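Local coordinates for BolA-like protein (Babesia bovis, PDB 3O2E), which is of unknown function but, as a member of the BolA/IbaG family, may take part in binding a [2Fe-2S] cluster, at residues R73-A78 with F89-L94. Sequence-based numbering, arbitrary orientation.
Sequences RLVNSA and FTMKCL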
loop_
_atom_site.group_PDB
_atom_site.type_symbol
_atom_site.label_atom_id
_atom_site.label_comp_id
_atom_site.label_asym_id
_atom_site.label_seq_id
_atom_site.Cartn_x
_atom_site.Cartn_y
_atom_site.Cartn_z
ATOM N N ARG A 73 0.984 9.174 3.694
ATOM C CA ARG A 73 2.417 9.429 3.769
ATOM C C ARG A 73 3.261 8.245 4.195
ATOM O O ARG A 73 4.334 7.972 3.631
ATOM C CB ARG A 73 2.657 10.621 4.673
ATOM C CG ARG A 73 2.180 11.864 4.030
ATOM C CD ARG A 73 1.987 12.946 5.014
ATOM N NE ARG A 73 1.926 14.211 4.339
ATOM C CZ ARG A 73 1.426 15.326 4.833
ATOM N NH1 ARG A 73 0.873 15.354 6.032
ATOM N NH2 ARG A 73 1.471 16.430 4.106
ATOM N N LEU A 74 2.789 7.527 5.201
ATOM C CA LEU A 74 3.513 6.377 5.685
ATOM C C LEU A 74 3.618 5.279 4.619
ATOM O O LEU A 74 4.633 4.643 4.474
ATOM C CB LEU A 74 2.807 5.862 6.935
ATOM C CG LEU A 74 3.492 4.890 7.877
ATOM C CD1 LEU A 74 4.758 5.470 8.454
ATOM C CD2 LEU A 74 2.507 4.536 8.986
ATOM N N VAL A 75 2.540 5.024 3.916
ATOM C CA VAL A 75 2.549 4.028 2.838
ATOM C C VAL A 75 3.458 4.434 1.708
ATOM O O VAL A 75 4.252 3.625 1.223
ATOM C CB VAL A 75 1.138 3.749 2.356
ATOM C CG1 VAL A 75 1.136 2.763 1.181
ATOM C CG2 VAL A 75 0.330 3.236 3.547
ATOM N N ASN A 76 3.409 5.700 1.317
ATOM C CA ASN A 76 4.273 6.182 0.241
ATOM C C ASN A 76 5.720 6.143 0.646
ATOM O O ASN A 76 6.569 5.829 -0.147
ATOM C CB ASN A 76 3.919 7.587 -0.123
ATOM C CG ASN A 76 2.585 7.695 -0.770
ATOM O OD1 ASN A 76 2.091 6.760 -1.406
ATOM N ND2 ASN A 76 1.998 8.851 -0.637
ATOM N N SER A 77 6.004 6.400 1.917
ATOM C CA SER A 77 7.370 6.279 2.387
ATOM C C SER A 77 7.934 4.833 2.337
ATOM O O SER A 77 9.118 4.657 2.171
ATOM C CB SER A 77 7.533 6.924 3.756
ATOM O OG SER A 77 7.531 5.937 4.734
ATOM N N ALA A 78 7.086 3.824 2.500
ATOM C CA ALA A 78 7.470 2.418 2.313
ATOM C C ALA A 78 7.948 2.087 0.905
ATOM O O ALA A 78 8.858 1.257 0.700
ATOM C CB ALA A 78 6.291 1.527 2.712
ATOM N N PHE A 89 -0.789 4.848 -7.839
ATOM C CA PHE A 89 -0.896 4.076 -6.637
ATOM C C PHE A 89 -2.014 4.660 -5.805
ATOM O O PHE A 89 -2.032 5.873 -5.516
ATOM C CB PHE A 89 0.427 4.060 -5.889
ATOM C CG PHE A 89 0.448 3.074 -4.749
ATOM C CD1 PHE A 89 0.872 1.780 -4.942
ATOM C CD2 PHE A 89 0.035 3.463 -3.467
ATOM C CE1 PHE A 89 0.888 0.852 -3.886
ATOM C CE2 PHE A 89 0.068 2.561 -2.415
ATOM C CZ PHE A 89 0.480 1.222 -2.648
ATOM N N THR A 90 -2.992 3.817 -5.504
ATOM C CA THR A 90 -4.097 4.174 -4.657
ATOM C C THR A 90 -4.137 3.203 -3.469
ATOM O O THR A 90 -3.570 2.105 -3.499
ATOM C CB THR A 90 -5.441 4.139 -5.378
ATOM O OG1 THR A 90 -5.736 2.798 -5.763
ATOM C CG2 THR A 90 -5.455 5.044 -6.614
ATOM N N MET A 91 -4.817 3.633 -2.403
ATOM C CA MET A 91 -4.815 2.883 -1.154
ATOM C C MET A 91 -6.021 3.192 -0.266
ATOM O O MET A 91 -6.688 4.242 -0.403
ATOM C CB MET A 91 -3.507 3.136 -0.399
ATOM C CG MET A 91 -3.444 4.478 0.293
ATOM S SD MET A 91 -1.879 4.876 0.991
ATOM C CE MET A 91 -1.069 5.522 -0.444
ATOM N N LYS A 92 -6.322 2.228 0.600
ATOM C CA LYS A 92 -7.274 2.396 1.696
ATOM C C LYS A 92 -6.552 1.879 2.944
ATOM O O LYS A 92 -6.022 0.770 2.930
ATOM C CB LYS A 92 -8.548 1.600 1.423
ATOM N N CYS A 93 -6.426 2.738 3.963
ATOM C CA CYS A 93 -5.588 2.487 5.149
ATOM C C CYS A 93 -6.505 2.419 6.414
ATOM O O CYS A 93 -7.110 3.392 6.806
ATOM C CB CYS A 93 -4.551 3.589 5.360
ATOM S SG CYS A 93 -3.457 3.944 4.003
ATOM N N LEU A 94 -6.575 1.273 7.030
ATOM C CA LEU A 94 -7.360 1.093 8.233
ATOM C C LEU A 94 -6.481 0.567 9.345
ATOM O O LEU A 94 -5.542 -0.203 9.115
ATOM C CB LEU A 94 -8.469 0.073 7.977
ATOM C CG LEU A 94 -9.635 0.379 7.018
ATOM C CD1 LEU A 94 -9.143 0.256 5.628
ATOM C CD2 LEU A 94 -10.780 -0.627 7.233
HETATM O O HOH W 1 0.267 7.515 -3.767
#
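Val75 on the helix meets three alternate residues of the strand: Phe89, Met91 and Cys93. Val75 is the common partner, and its closest approach is to Met91. These two side chains reach toward each other tip to tip, and Met91 SD lies 3.5 Å from Val75 CB. The sulfur also touches both methyls of the valine. CG1 of Val75 stands anti to the backbone N (chi1 177°). Val75 CG1 comes nearest to the Phe89 ring at CE2, 3.8 Å away, and the side chains of Val75 and Phe89 cross at about a right angle. The other methyl, Val75 CG2, is 3.9 Å from Cys93 SG. The two methyls thus part toward different neighbours of Met91, and its sulfur faces both at nearly equal distance.

The Met91 chain is extended through chi2 and bends at chi3 (84°). The bend carries its methyl back to the edge of the Phe89 ring, in the ring plane. There Met91 CE also packs 3.5 Å from Asn76 OD1.

The polar link between the segments runs through water. One water donates to Asn76 OD1 at 3.1 Å and, weakly, to Phe89 O at 3.3 Å. The amide oxygen of Asn76 therefore meets both a methyl and a water on the strand side.

The axes of segments 73-78 and 89-94 approach to 10.1 Å, and their N-to-C directions differ by 129°. The contact belongs to the beta-alpha-beta unit of strand 52-59, helix 68-78 and strand 86-94, within the BolA-like fold. Backbone hydrogen bonds of Thr90, Lys92 and Leu94 join the strand to the parallel strand 52-59. Val75 also touches Ile58 on that strand, Phe63 in a loop, and Leu32 and Leu36 of helix 25-36, so it is buried where both helices meet the sheet.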